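Local coordinates for protein 3-dehydroshikimate dehydratase (PDB 3DX5) that catalyses the manganese-dependent dehydration of 3-dehydroshikimate to 3,4-dihydroxybenzoate, a building block of the siderophore petrobactin, at residues A[19-24]-A[60-65]; A[173-178]-A[209-214]. All coordinates share one frame; numbering follows the deposited sequence.

How the contacts relate
Both contacts are buried pieces of the same TIM barrel, yet they lie on opposite sides of the chain's centre, with about 26 Å between their centres and about 14 Å between their nearest atoms. Contact 1 belongs to the outer layer, where helix 17-26 meets the run that leads into strand 64-68; its chemistry is aliphatic packing, methyls and a lysine methylene against the helix, away from the metal and the product. Contact 2 joins helix 173-178, which directly follows strand 167-172, to the turn ahead of helix 213-217, and there the apolar packing lies beside polar contacts, since H175 and F211 both reach bound 3,4-dihydroxybenzoic acid. The two share no helix or strand.

Contact 1. Residues A[19-24]-A[60-65]; sequences DIVQFA and KTLEIT
L62 reaches across to V21 and A24 at the periphery of the TIM barrel, where the first helix, 17-26, meets the residues that run into strand 64-68. Strand 31-35, the neighbour in the barrel sheet of both 2-6 and 64-68, supplies I32, on which V21 and A24 also pack.

The apolar contacts centre on the two methyls of L62. With CG anti to the carbonyl carbon (chi1 -80°), the side chain points at the helix and its two methyls divide between V21 and A24. CD1 goes to V21, 3.9 Å from V21 CG1, while CD2 stands 4.1 Å from A24 CB. One leucine thus touches two residues three apart on the helix. L57 and Y25 pack against the same leucine and help to bury it.

Contact with the backbone comes next: L62 CD1 lies 3.7 Å from V21 O, so this methyl meets the helix main chain as well as the valine side chain.

K60 adds the aliphatic part of a long side chain, which also touches Y25. Its chain runs extended as far as CE and bends at the last torsion (chi4 76°); it is the CD methylene, not the ammonium, that meets V21. The lysine crosses V21 at about a right angle, with K60 CD 4.0 Å from V21 CG1.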
ATOM      1  N   ASP A  19       1.458  18.952  -2.529  1.00 10.38           N
ATOM      2  CA  ASP A  19       0.015  19.025  -2.305  1.00 11.05           C
ATOM      3  C   ASP A  19      -0.417  18.570  -0.908  1.00 10.48           C
ATOM      4  O   ASP A  19      -1.368  19.125  -0.324  1.00 10.44           O
ATOM      5  CB  ASP A  19      -0.742  18.242  -3.367  1.00 12.09           C
ATOM      6  CG  ASP A  19      -0.723  18.950  -4.722  1.00 16.97           C
ATOM      7  OD1 ASP A  19      -0.261  20.123  -4.822  1.00 21.36           O
ATOM      8  OD2 ASP A  19      -1.190  18.334  -5.693  1.00 21.19           O
ATOM      9  N   ILE A  20       0.261  17.576  -0.352  1.00 10.50           N
ATOM     10  CA  ILE A  20       0.012  17.239   1.063  1.00 10.30           C
ATOM     11  C   ILE A  20       0.339  18.413   2.028  1.00 10.34           C
ATOM     12  O   ILE A  20      -0.461  18.745   2.934  1.00 10.36           O
ATOM     13  CB  ILE A  20       0.762  16.010   1.469  1.00 11.47           C
ATOM     14  CG1 ILE A  20       0.078  14.784   0.844  1.00 13.01           C
ATOM     15  CG2 ILE A  20       0.785  15.884   3.023  1.00  9.51           C
ATOM     16  CD1 ILE A  20       0.830  13.542   1.082  1.00 14.13           C
ATOM     17  N   VAL A  21       1.488  19.051   1.820  1.00  8.88           N
ATOM     18  CA  VAL A  21       1.872  20.149   2.672  1.00  8.34           C
ATOM     19  C   VAL A  21       0.826  21.257   2.554  1.00  8.88           C
ATOM     20  O   VAL A  21       0.409  21.824   3.555  1.00  7.74           O
ATOM     21  CB  VAL A  21       3.279  20.670   2.323  1.00  7.74           C
ATOM     22  CG1 VAL A  21       3.550  22.017   3.038  1.00  9.62           C
ATOM     23  CG2 VAL A  21       4.345  19.649   2.674  1.00  8.78           C
ATOM     24  N   GLN A  22       0.412  21.579   1.326  1.00  9.66           N
ATOM     25  CA  GLN A  22      -0.573  22.657   1.102  1.00 10.77           C
ATOM     26  C   GLN A  22      -1.917  22.293   1.772  1.00 10.60           C
ATOM     27  O   GLN A  22      -2.534  23.133   2.424  1.00 10.47           O
ATOM     28  CB  GLN A  22      -0.775  22.924  -0.410  1.00 10.88           C
ATOM     29  CG  GLN A  22      -1.811  24.031  -0.739  1.00 15.74           C
ATOM     30  CD  GLN A  22      -1.499  25.357  -0.026  1.00 21.08           C
ATOM     31  OE1 GLN A  22      -0.348  25.801   0.024  1.00 22.57           O
ATOM     32  NE2 GLN A  22      -2.532  25.996   0.514  1.00 24.08           N
ATOM     33  N   PHE A  23      -2.370  21.054   1.596  1.00  9.55           N
ATOM     34  CA  PHE A  23      -3.582  20.602   2.276  1.00 10.21           C
ATOM     35  C   PHE A  23      -3.455  20.711   3.812  1.00 10.34           C
ATOM     36  O   PHE A  23      -4.377  21.156   4.494  1.00 10.60           O
ATOM     37  CB  PHE A  23      -3.920  19.174   1.877  1.00  8.79           C
ATOM     38  CG  PHE A  23      -5.111  18.624   2.584  1.00 11.50           C
ATOM     39  CD1 PHE A  23      -6.403  18.880   2.109  1.00 12.01           C
ATOM     40  CD2 PHE A  23      -4.957  17.859   3.742  1.00 11.89           C
ATOM     41  CE1 PHE A  23      -7.539  18.367   2.794  1.00 13.55           C
ATOM     42  CE2 PHE A  23      -6.068  17.360   4.432  1.00 11.16           C
ATOM     43  CZ  PHE A  23      -7.360  17.605   3.945  1.00 11.20           C
ATOM     44  N   ALA A  24      -2.312  20.291   4.357  1.00 10.66           N
ATOM     45  CA  ALA A  24      -2.114  20.385   5.799  1.00 11.69           C
ATOM     46  C   ALA A  24      -2.227  21.831   6.257  1.00 12.35           C
ATOM     47  O   ALA A  24      -2.855  22.123   7.272  1.00 12.45           O
ATOM     48  CB  ALA A  24      -0.758  19.778   6.234  1.00 10.60           C
ATOM     49  N   LYS A  60       4.613  28.193   7.498  1.00 21.86           N
ATOM     50  CA  LYS A  60       3.251  27.697   7.436  1.00 19.82           C
ATOM     51  C   LYS A  60       2.825  27.081   8.788  1.00 18.47           C
ATOM     52  O   LYS A  60       1.782  26.416   8.861  1.00 17.93           O
ATOM     53  CB  LYS A  60       3.153  26.632   6.339  1.00 20.07           C
ATOM     54  CG  LYS A  60       3.369  27.108   4.901  1.00 20.56           C
ATOM     55  CD  LYS A  60       3.239  25.879   3.990  1.00 22.40           C
ATOM     56  CE  LYS A  60       3.432  26.234   2.508  1.00 22.31           C
ATOM     57  NZ  LYS A  60       4.832  26.453   2.157  1.00 20.12           N
ATOM     58  N   THR A  61       3.642  27.296   9.830  1.00 16.21           N
ATOM     59  CA  THR A  61       3.481  26.694  11.152  1.00 15.23           C
ATOM     60  C   THR A  61       3.328  25.181  11.021  1.00 14.55           C
ATOM     61  O   THR A  61       2.451  24.594  11.632  1.00 13.57           O
ATOM     62  CB  THR A  61       2.275  27.307  11.962  1.00 15.59           C
ATOM     63  OG1 THR A  61       2.238  28.729  11.766  1.00 19.00           O
ATOM     64  CG2 THR A  61       2.409  27.032  13.456  1.00 15.44           C
ATOM     65  N   LEU A  62       4.172  24.572  10.191  1.00 13.58           N
ATOM     66  CA  LEU A  62       4.184  23.129   9.977  1.00 13.28           C
ATOM     67  C   LEU A  62       5.560  22.585  10.351  1.00 13.31           C
ATOM     68  O   LEU A  62       6.518  23.318  10.348  1.00 13.22           O
ATOM     69  CB  LEU A  62       3.876  22.773   8.506  1.00 12.92           C
ATOM     70  CG  LEU A  62       2.397  22.808   8.130  1.00 14.25           C
ATOM     71  CD1 LEU A  62       2.248  22.674   6.612  1.00 13.47           C
ATOM     72  CD2 LEU A  62       1.643  21.685   8.892  1.00 13.21           C
ATOM     73  N   GLU A  63       5.632  21.301  10.672  1.00 12.03           N
ATOM     74  CA  GLU A  63       6.875  20.630  10.917  1.00 12.42           C
ATOM     75  C   GLU A  63       6.614  19.142  10.649  1.00 11.44           C
ATOM     76  O   GLU A  63       5.465  18.714  10.536  1.00 12.09           O
ATOM     77  CB  GLU A  63       7.333  20.839  12.372  1.00 12.40           C
ATOM     78  CG  GLU A  63       6.425  20.149  13.412  1.00 13.71           C
ATOM     79  CD  GLU A  63       6.752  20.602  14.845  1.00 18.63           C
ATOM     80  OE1 GLU A  63       7.576  19.920  15.521  1.00 16.90           O
ATOM     81  OE2 GLU A  63       6.188  21.649  15.282  1.00 18.58           O
ATOM     82  N   ILE A  64       7.670  18.363  10.535  1.00 11.03           N
ATOM     83  CA  ILE A  64       7.528  16.910  10.454  1.00 10.74           C
ATOM     84  C   ILE A  64       7.557  16.402  11.897  1.00 11.32           C
ATOM     85  O   ILE A  64       8.527  16.643  12.622  1.00 12.36           O
ATOM     86  CB  ILE A  64       8.646  16.287   9.575  1.00 10.86           C
ATOM     87  CG1 ILE A  64       8.634  16.924   8.165  1.00  9.08           C
ATOM     88  CG2 ILE A  64       8.562  14.727   9.574  1.00  8.89           C
ATOM     89  CD1 ILE A  64       7.288  16.749   7.390  1.00 11.90           C
ATOM     90  N   THR A  65       6.493  15.746  12.339  1.00 11.52           N
ATOM     91  CA  THR A  65       6.371  15.380  13.766  1.00 12.90           C
ATOM     92  C   THR A  65       7.155  14.109  14.127  1.00 12.84           C
ATOM     93  O   THR A  65       7.564  13.912  15.294  1.00 12.87           O
ATOM     94  CB  THR A  65       4.867  15.205  14.229  1.00 13.48           C
ATOM     95  OG1 THR A  65       4.320  13.980  13.699  1.00 14.76           O
ATOM     96  CG2 THR A  65       3.998  16.341  13.741  1.00 14.93           C
TER

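Contact 2. Residues A[173-178]-A[209-214]; sequences FLHIWE and HVFEPN. With DHB (3,4-dihydroxybenzoic acid), chain D.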
ATOM      1  N   PHE A 173      -5.010   5.421  20.953  1.00 11.74           N
ATOM      2  CA  PHE A 173      -6.136   5.214  21.853  1.00 11.79           C
ATOM      3  C   PHE A 173      -7.142   4.152  21.419  1.00 12.28           C
ATOM      4  O   PHE A 173      -7.641   3.405  22.268  1.00 13.20           O
ATOM      5  CB  PHE A 173      -6.862   6.546  22.108  1.00 11.91           C
ATOM      6  CG  PHE A 173      -6.097   7.468  23.006  1.00 12.28           C
ATOM      7  CD1 PHE A 173      -6.044   7.231  24.384  1.00 11.85           C
ATOM      8  CD2 PHE A 173      -5.390   8.546  22.469  1.00  9.80           C
ATOM      9  CE1 PHE A 173      -5.333   8.097  25.226  1.00 12.94           C
ATOM     10  CE2 PHE A 173      -4.691   9.408  23.296  1.00 11.09           C
ATOM     11  CZ  PHE A 173      -4.656   9.195  24.669  1.00 11.56           C
ATOM     12  N   LEU A 174      -7.454   4.093  20.137  1.00 10.99           N
ATOM     13  CA  LEU A 174      -8.287   3.013  19.619  1.00 11.92           C
ATOM     14  C   LEU A 174      -7.753   1.629  20.049  1.00 11.95           C
ATOM     15  O   LEU A 174      -8.497   0.800  20.571  1.00 11.95           O
ATOM     16  CB  LEU A 174      -8.372   3.088  18.070  1.00 11.62           C
ATOM     17  CG  LEU A 174      -9.316   2.101  17.333  1.00 13.41           C
ATOM     18  CD1 LEU A 174      -8.676   0.684  17.282  1.00 12.18           C
ATOM     19  CD2 LEU A 174     -10.690   2.096  17.973  1.00 10.16           C
ATOM     20  N   HIS A 175      -6.468   1.373  19.812  1.00 11.56           N
ATOM     21  CA  HIS A 175      -5.915   0.082  20.144  1.00 12.27           C
ATOM     22  C   HIS A 175      -5.845  -0.171  21.625  1.00 12.99           C
ATOM     23  O   HIS A 175      -5.960  -1.309  22.061  1.00 13.37           O
ATOM     24  CB  HIS A 175      -4.560  -0.136  19.462  1.00 11.99           C
ATOM     25  CG  HIS A 175      -4.689  -0.219  17.973  1.00 12.05           C
ATOM     26  ND1 HIS A 175      -5.576  -1.085  17.363  1.00 11.02           N
ATOM     27  CD2 HIS A 175      -4.112   0.497  16.979  1.00 12.70           C
ATOM     28  CE1 HIS A 175      -5.505  -0.927  16.050  1.00 12.70           C
ATOM     29  NE2 HIS A 175      -4.624   0.025  15.789  1.00 12.27           N
ATOM     30  N   ILE A 176      -5.656   0.888  22.389  1.00 13.06           N
ATOM     31  CA  ILE A 176      -5.650   0.788  23.830  1.00 14.40           C
ATOM     32  C   ILE A 176      -7.051   0.363  24.307  1.00 14.44           C
ATOM     33  O   ILE A 176      -7.185  -0.578  25.089  1.00 14.40           O
ATOM     34  CB  ILE A 176      -5.159   2.152  24.431  1.00 15.32           C
ATOM     35  CG1 ILE A 176      -3.671   2.046  24.716  1.00 17.60           C
ATOM     36  CG2 ILE A 176      -5.939   2.560  25.666  1.00 15.64           C
ATOM     37  CD1 ILE A 176      -3.292   0.947  25.734  1.00 22.64           C
ATOM     38  N   TRP A 177      -8.078   1.024  23.784  1.00 14.19           N
ATOM     39  CA  TRP A 177      -9.470   0.694  24.085  1.00 15.66           C
ATOM     40  C   TRP A 177      -9.809  -0.770  23.702  1.00 15.51           C
ATOM     41  O   TRP A 177     -10.443  -1.503  24.462  1.00 16.49           O
ATOM     42  CB  TRP A 177     -10.374   1.668  23.344  1.00 15.44           C
ATOM     43  CG  TRP A 177     -11.808   1.361  23.560  1.00 16.36           C
ATOM     44  CD1 TRP A 177     -12.582   1.769  24.616  1.00 17.78           C
ATOM     45  CD2 TRP A 177     -12.650   0.577  22.719  1.00 18.73           C
ATOM     46  NE1 TRP A 177     -13.858   1.278  24.479  1.00 18.90           N
ATOM     47  CE2 TRP A 177     -13.932   0.548  23.323  1.00 20.45           C
ATOM     48  CE3 TRP A 177     -12.457  -0.092  21.502  1.00 19.96           C
ATOM     49  CZ2 TRP A 177     -15.011  -0.131  22.752  1.00 21.64           C
ATOM     50  CZ3 TRP A 177     -13.536  -0.775  20.940  1.00 21.60           C
ATOM     51  CH2 TRP A 177     -14.788  -0.788  21.567  1.00 22.27           C
ATOM     52  N   GLU A 178      -9.357  -1.179  22.527  1.00 15.66           N
ATOM     53  CA  GLU A 178      -9.504  -2.539  22.026  1.00 16.41           C
ATOM     54  C   GLU A 178      -8.950  -3.543  23.015  1.00 16.28           C
ATOM     55  O   GLU A 178      -9.531  -4.585  23.175  1.00 16.02           O
ATOM     56  CB  GLU A 178      -8.785  -2.660  20.666  1.00 16.58           C
ATOM     57  CG  GLU A 178      -8.599  -4.078  20.116  1.00 20.20           C
ATOM     58  CD  GLU A 178      -8.038  -4.059  18.676  1.00 22.02           C
ATOM     59  OE1 GLU A 178      -7.221  -3.180  18.337  1.00 24.33           O
ATOM     60  OE2 GLU A 178      -8.458  -4.897  17.871  1.00 24.17           O
ATOM     61  N   HIS A 209     -11.317  -5.673  13.262  1.00 12.38           N
ATOM     62  CA  HIS A 209     -10.422  -6.399  12.374  1.00 13.56           C
ATOM     63  C   HIS A 209     -10.084  -5.561  11.110  1.00 12.72           C
ATOM     64  O   HIS A 209      -9.137  -5.887  10.414  1.00 13.30           O
ATOM     65  CB  HIS A 209     -11.078  -7.733  11.949  1.00 13.84           C
ATOM     66  CG  HIS A 209     -12.454  -7.545  11.379  1.00 15.76           C
ATOM     67  ND1 HIS A 209     -12.683  -7.342  10.035  1.00 17.58           N
ATOM     68  CD2 HIS A 209     -13.666  -7.437  11.982  1.00 17.32           C
ATOM     69  CE1 HIS A 209     -13.980  -7.159   9.825  1.00 16.32           C
ATOM     70  NE2 HIS A 209     -14.596  -7.208  10.991  1.00 18.39           N
ATOM     71  N   VAL A 210     -10.831  -4.492  10.807  1.00 12.19           N
ATOM     72  CA  VAL A 210     -10.488  -3.673   9.612  1.00 11.34           C
ATOM     73  C   VAL A 210      -9.153  -2.952   9.806  1.00 11.78           C
ATOM     74  O   VAL A 210      -8.514  -2.565   8.826  1.00 11.73           O
ATOM     75  CB  VAL A 210     -11.592  -2.662   9.173  1.00 10.66           C
ATOM     76  CG1 VAL A 210     -12.881  -3.399   8.800  1.00 10.11           C
ATOM     77  CG2 VAL A 210     -11.805  -1.532  10.270  1.00  8.22           C
ATOM     78  N   PHE A 211      -8.714  -2.824  11.063  1.00 11.75           N
ATOM     79  CA  PHE A 211      -7.391  -2.280  11.335  1.00 12.28           C
ATOM     80  C   PHE A 211      -6.232  -3.259  11.270  1.00 12.42           C
ATOM     81  O   PHE A 211      -5.089  -2.866  11.493  1.00 13.45           O
ATOM     82  CB  PHE A 211      -7.355  -1.527  12.657  1.00 11.57           C
ATOM     83  CG  PHE A 211      -8.284  -0.360  12.682  1.00 12.30           C
ATOM     84  CD1 PHE A 211      -8.237   0.619  11.669  1.00 11.40           C
ATOM     85  CD2 PHE A 211      -9.231  -0.248  13.680  1.00 13.31           C
ATOM     86  CE1 PHE A 211      -9.115   1.713  11.689  1.00 11.26           C
ATOM     87  CE2 PHE A 211     -10.107   0.853  13.710  1.00 13.15           C
ATOM     88  CZ  PHE A 211     -10.050   1.824  12.717  1.00 11.35           C
ATOM     89  N   GLU A 212      -6.484  -4.512  10.962  1.00 12.55           N
ATOM     90  CA  GLU A 212      -5.365  -5.409  10.784  1.00 13.89           C
ATOM     91  C   GLU A 212      -4.493  -4.873   9.631  1.00 14.35           C
ATOM     92  O   GLU A 212      -5.024  -4.487   8.586  1.00 14.48           O
ATOM     93  CB  GLU A 212      -5.851  -6.832  10.483  1.00 13.89           C
ATOM     94  CG  GLU A 212      -6.490  -7.488  11.724  1.00 19.95           C
ATOM     95  CD  GLU A 212      -7.136  -8.836  11.405  1.00 26.62           C
ATOM     96  OE1 GLU A 212      -6.884  -9.346  10.289  1.00 29.06           O
ATOM     97  OE2 GLU A 212      -7.888  -9.381  12.257  1.00 29.65           O
ATOM     98  N   PRO A 213      -3.155  -4.853   9.830  1.00 14.94           N
ATOM     99  CA  PRO A 213      -2.233  -4.230   8.871  1.00 14.03           C
ATOM    100  C   PRO A 213      -2.442  -4.730   7.447  1.00 14.18           C
ATOM    101  O   PRO A 213      -2.501  -3.926   6.526  1.00 14.19           O
ATOM    102  CB  PRO A 213      -0.838  -4.576   9.444  1.00 14.01           C
ATOM    103  CG  PRO A 213      -1.095  -4.509  10.967  1.00 14.85           C
ATOM    104  CD  PRO A 213      -2.467  -5.226  11.104  1.00 14.16           C
ATOM    105  N   ASN A 214      -2.614  -6.029   7.252  1.00 13.95           N
ATOM    106  CA  ASN A 214      -2.809  -6.523   5.892  1.00 14.07           C
ATOM    107  C   ASN A 214      -4.040  -5.924   5.213  1.00 13.40           C
ATOM    108  O   ASN A 214      -4.020  -5.680   4.009  1.00 13.25           O
ATOM    109  CB  ASN A 214      -2.940  -8.034   5.866  1.00 14.52           C
ATOM    110  CG  ASN A 214      -1.613  -8.738   6.089  1.00 16.55           C
ATOM    111  OD1 ASN A 214      -0.558  -8.163   5.908  1.00 20.25           O
ATOM    112  ND2 ASN A 214      -1.682 -10.003   6.469  1.00 20.98           N
TER
HETATM  113  C1  DHB D 289      -0.552   0.952  11.026  1.00 18.25           C
HETATM  114  C2  DHB D 289      -0.930   1.674  12.154  1.00 18.29           C
HETATM  115  C3  DHB D 289      -2.121   1.373  12.822  1.00 18.33           C
HETATM  116  O3  DHB D 289      -2.557   2.034  13.940  1.00 15.67           O
HETATM  117  C4  DHB D 289      -2.938   0.264  12.323  1.00 20.66           C
HETATM  118  O4  DHB D 289      -4.077  -0.003  13.000  1.00 20.45           O
HETATM  119  C5  DHB D 289      -2.535  -0.471  11.212  1.00 19.34           C
HETATM  120  C6  DHB D 289      -1.337  -0.110  10.569  1.00 20.09           C
HETATM  121  C   DHB D 289       0.738   1.323  10.313  1.00 18.97           C
HETATM  122  O1  DHB D 289       1.173   0.711   9.332  1.00 18.58           O
HETATM  123  O2  DHB D 289       1.440   2.372  10.738  1.00 18.36           O
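H175 leaves helix 173-178 with its CG anti to the carbonyl carbon (chi1 -66°), which carries the ring from CB toward F211 and the bound 3,4-dihydroxybenzoic acid (DHB). On one edge, H175 ND1 donates to E178 OE1 at 2.8 Å; the carboxylate oxygen lies in the ring plane and the bond is nearly straight (166°), which should fix the ring's rotation and leave NE2 facing the product. Next round the ring, H175 CE1 packs 3.9 Å from F211 CB. At the tip, H175 NE2 and DHB O4 are hydrogen-bonded at 2.8 Å, and a weak bond runs from NE2 to DHB O3. The remaining ring carbon, CD2, passes 3.7 Å from DHB O3. H144, the inferred proton acceptor, meets the imidazole edge-to-face.

The carbonyl of F211 also takes a weak hydrogen bond from DHB O4. Its ring extends to L174, where F211 CD2 lies 3.8 Å from L174 CD1, with V210 CG2 over one face; K200 makes a cation-pi contact with the F211 ring. Apolar packing thus flanks the histidine beside the catechol hydroxyls, in the ligand pocket beside the manganese of a xylose isomerase-like TIM barrel.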